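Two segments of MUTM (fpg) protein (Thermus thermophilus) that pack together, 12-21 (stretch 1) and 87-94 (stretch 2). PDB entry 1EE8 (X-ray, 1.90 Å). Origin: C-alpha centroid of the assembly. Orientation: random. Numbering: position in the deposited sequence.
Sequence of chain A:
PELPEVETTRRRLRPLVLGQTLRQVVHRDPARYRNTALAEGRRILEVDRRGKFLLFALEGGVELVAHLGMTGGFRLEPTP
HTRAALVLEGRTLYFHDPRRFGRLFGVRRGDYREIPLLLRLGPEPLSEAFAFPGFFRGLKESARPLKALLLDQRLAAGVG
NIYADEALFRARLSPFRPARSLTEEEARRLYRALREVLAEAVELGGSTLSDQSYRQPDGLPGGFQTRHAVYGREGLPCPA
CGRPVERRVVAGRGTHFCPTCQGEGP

Stretch 1 12-21: RLRPLVLGQT
Stretch 2 87-94: VLEGRTLY

The centre of this contact is apolar and joins the last turns of a helix, residues 12-17, to the two strands of a hairpin, 87-88 and 92-94. Val-17 (chi1 m) sits sideways to the hairpin, and its CG1 meets both strands, lying 3.5 Å from Leu-88 CD2 and 3.8 Å from Leu-93 CD1. A compact branched side chain suits this place, where methyl groups arrive from two strands. Leu-93 (m, t) points toward the helix. One turn back from Val-17, Leu-13 (m, t) starts out sideways, but its end comes nearer and brings CD2 to 4.0 Å from Leu-93 CD2. The CA atoms of Leu-13 and Leu-93 stand 9.0 Å apart, a gap that two extended leucines fill well. Leu-88 adopts chi1 m with chi2 near 35°. All four side chains belong to buried residues.

The helix is kinked where Pro-15, which has no amide hydrogen, and Leu-16 lack bonds to the preceding turn; Leu-16 N instead reaches Leu-13 O at 2.8 Å, while Val-17 N keeps its bond to Leu-13 O at 2.9 Å. Leu-16 (m, t) points toward the hairpin, and its CD2 lies over one face of the Arg-91 guanidinium, 3.8 Å from NH1. Arg-91 has an extended backbone (phi/psi -170/-175°) and chi angles p, t, p and 68°, which bring its end nearer the helix than its sideways CA-to-CB bond would suggest.

Leu-18 leaves helical phi/psi, and a type II turn from Val-17 to Gln-20 closes with Gln-20 N to Val-17 O at 2.9 Å. Gly-19, at phi/psi 79/-4°, takes the positive phi that glycine favours. The chain then extends, with Gln-20 at -84/148° and Thr-21 at -83/122°, and Thr-21 CA comes 5.5 Å from Leu-88 CA.

Here the polar edge begins. Gln-20 (chi1 m, chi2 -98°, chi3 -67°) points toward the hairpin loop, and its OE1 accepts a hydrogen bond from Gly-90 N at 2.8 Å. An ideal CB on Gly-90 would fall 2.4 Å from Gln-20 OE1, so glycine leaves room for the amide. Glu-89 (p, t, chi3 73°) turns its carboxylate to Thr-21: OE1 accepts from Thr-21 N at 3.2 Å and from Thr-21 OG1 at 3.1 Å, the latter made possible by chi1 m. In return, Glu-89 N donates a weak hydrogen bond to Thr-21 O at 3.1 Å, and Leu-88 CA approaches Thr-21 O at 3.2 Å in a CA-H...O contact. Altogether the stretches bury 513 Å².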

# COMPACT_ATOMS: atom_id res chain seq x y z
N ARG A 12 -23.58 -13.60 1.66
CA ARG A 12 -24.15 -12.77 2.72
C ARG A 12 -23.60 -11.35 2.71
O ARG A 12 -24.32 -10.38 2.93
CB ARG A 12 -23.91 -13.39 4.09
CG ARG A 12 -24.62 -14.71 4.30
CD ARG A 12 -26.13 -14.55 4.22
NE ARG A 12 -26.82 -15.79 4.54
CZ ARG A 12 -28.13 -15.90 4.70
NH1 ARG A 12 -28.91 -14.83 4.57
NH2 ARG A 12 -28.67 -17.08 5.00
N LEU A 13 -22.30 -11.22 2.44
CA LEU A 13 -21.68 -9.90 2.44
C LEU A 13 -21.94 -9.05 1.20
O LEU A 13 -22.06 -7.83 1.32
CB LEU A 13 -20.16 -10.03 2.63
CG LEU A 13 -19.61 -10.57 3.95
CD1 LEU A 13 -18.08 -10.54 3.90
CD2 LEU A 13 -20.12 -9.74 5.11
N ARG A 14 -22.04 -9.66 0.03
CA ARG A 14 -22.24 -8.87 -1.19
C ARG A 14 -23.34 -7.83 -1.14
O ARG A 14 -23.12 -6.68 -1.53
CB ARG A 14 -22.41 -9.78 -2.41
CG ARG A 14 -21.12 -10.47 -2.83
CD ARG A 14 -21.07 -10.72 -4.33
NE ARG A 14 -22.22 -11.47 -4.79
CZ ARG A 14 -22.56 -11.63 -6.06
NH1 ARG A 14 -21.83 -11.08 -7.03
NH2 ARG A 14 -23.63 -12.35 -6.36
N PRO A 15 -24.54 -8.19 -0.66
CA PRO A 15 -25.64 -7.21 -0.59
C PRO A 15 -25.35 -6.10 0.42
O PRO A 15 -26.00 -5.06 0.41
CB PRO A 15 -26.84 -8.05 -0.15
CG PRO A 15 -26.45 -9.47 -0.48
CD PRO A 15 -24.99 -9.51 -0.18
N LEU A 16 -24.38 -6.34 1.29
CA LEU A 16 -24.03 -5.37 2.32
C LEU A 16 -22.83 -4.48 2.02
O LEU A 16 -22.71 -3.40 2.60
CB LEU A 16 -23.76 -6.11 3.65
CG LEU A 16 -24.85 -7.02 4.21
CD1 LEU A 16 -24.32 -7.74 5.45
CD2 LEU A 16 -26.08 -6.18 4.54
N VAL A 17 -21.95 -4.91 1.13
CA VAL A 17 -20.75 -4.13 0.84
C VAL A 17 -20.59 -3.65 -0.60
O VAL A 17 -19.82 -2.72 -0.85
CB VAL A 17 -19.50 -4.93 1.20
CG1 VAL A 17 -19.64 -5.49 2.60
CG2 VAL A 17 -19.28 -6.05 0.19
N LEU A 18 -21.29 -4.27 -1.53
CA LEU A 18 -21.19 -3.89 -2.93
C LEU A 18 -21.34 -2.38 -3.13
O LEU A 18 -22.30 -1.78 -2.67
CB LEU A 18 -22.23 -4.65 -3.75
CG LEU A 18 -21.75 -5.69 -4.77
CD1 LEU A 18 -21.24 -4.98 -6.01
CD2 LEU A 18 -20.68 -6.56 -4.17
N GLY A 19 -20.37 -1.77 -3.81
CA GLY A 19 -20.44 -0.34 -4.08
C GLY A 19 -20.06 0.57 -2.93
O GLY A 19 -20.02 1.79 -3.10
N GLN A 20 -19.77 -0.00 -1.77
CA GLN A 20 -19.39 0.77 -0.59
C GLN A 20 -17.90 1.11 -0.59
O GLN A 20 -17.07 0.34 -1.08
CB GLN A 20 -19.71 -0.02 0.68
CG GLN A 20 -21.18 -0.24 0.95
CD GLN A 20 -21.74 0.76 1.93
OE1 GLN A 20 -21.39 0.75 3.12
NE2 GLN A 20 -22.62 1.64 1.45
N THR A 21 -17.56 2.26 -0.03
CA THR A 21 -16.18 2.67 0.06
C THR A 21 -15.49 2.02 1.26
O THR A 21 -15.94 2.16 2.40
CB THR A 21 -16.03 4.20 0.19
OG1 THR A 21 -16.50 4.84 -1.00
CG2 THR A 21 -14.58 4.58 0.44
N VAL A 87 -13.63 -0.97 7.77
CA VAL A 87 -14.54 0.15 8.00
C VAL A 87 -15.07 0.69 6.67
O VAL A 87 -14.32 1.30 5.90
CB VAL A 87 -13.81 1.28 8.75
CG1 VAL A 87 -14.74 2.44 8.99
CG2 VAL A 87 -13.26 0.73 10.07
N LEU A 88 -16.35 0.44 6.41
CA LEU A 88 -17.00 0.90 5.19
C LEU A 88 -17.76 2.18 5.50
O LEU A 88 -17.97 2.53 6.66
CB LEU A 88 -17.98 -0.15 4.68
CG LEU A 88 -17.42 -1.37 3.94
CD1 LEU A 88 -16.09 -1.80 4.51
CD2 LEU A 88 -18.44 -2.48 4.02
N GLU A 89 -18.19 2.88 4.46
CA GLU A 89 -18.91 4.12 4.69
C GLU A 89 -20.23 3.85 5.39
O GLU A 89 -20.63 4.59 6.29
CB GLU A 89 -19.12 4.88 3.37
CG GLU A 89 -20.16 4.28 2.42
CD GLU A 89 -20.24 5.04 1.09
OE1 GLU A 89 -19.31 4.91 0.27
OE2 GLU A 89 -21.24 5.77 0.88
N GLY A 90 -20.90 2.77 5.00
CA GLY A 90 -22.19 2.45 5.60
C GLY A 90 -22.17 1.56 6.82
O GLY A 90 -23.13 1.52 7.59
N ARG A 91 -21.07 0.82 7.02
CA ARG A 91 -20.97 -0.07 8.16
C ARG A 91 -19.56 -0.63 8.31
O ARG A 91 -18.65 -0.26 7.57
CB ARG A 91 -21.94 -1.24 8.02
CG ARG A 91 -21.74 -2.06 6.76
CD ARG A 91 -22.14 -3.50 6.99
NE ARG A 91 -23.48 -3.66 7.55
CZ ARG A 91 -24.61 -3.38 6.90
NH1 ARG A 91 -24.57 -2.91 5.66
NH2 ARG A 91 -25.78 -3.59 7.49
N THR A 92 -19.40 -1.54 9.26
CA THR A 92 -18.10 -2.14 9.52
C THR A 92 -18.17 -3.67 9.59
O THR A 92 -19.13 -4.22 10.14
CB THR A 92 -17.53 -1.59 10.85
OG1 THR A 92 -17.25 -0.20 10.69
CG2 THR A 92 -16.24 -2.31 11.26
N LEU A 93 -17.17 -4.33 9.02
CA LEU A 93 -17.09 -5.78 9.04
C LEU A 93 -15.94 -6.13 9.99
O LEU A 93 -14.86 -5.55 9.90
CB LEU A 93 -16.76 -6.33 7.65
CG LEU A 93 -17.66 -5.92 6.49
CD1 LEU A 93 -17.20 -6.62 5.22
CD2 LEU A 93 -19.11 -6.28 6.80
N TYR A 94 -16.16 -7.08 10.90
CA TYR A 94 -15.12 -7.46 11.84
C TYR A 94 -14.56 -8.85 11.55
O TYR A 94 -15.32 -9.79 11.35
CB TYR A 94 -15.65 -7.43 13.28
CG TYR A 94 -16.29 -6.11 13.64
CD1 TYR A 94 -17.66 -5.91 13.46
CD2 TYR A 94 -15.53 -5.05 14.14
CE1 TYR A 94 -18.26 -4.68 13.77
CE2 TYR A 94 -16.11 -3.82 14.45
CZ TYR A 94 -17.48 -3.65 14.26
OH TYR A 94 -18.06 -2.44 14.57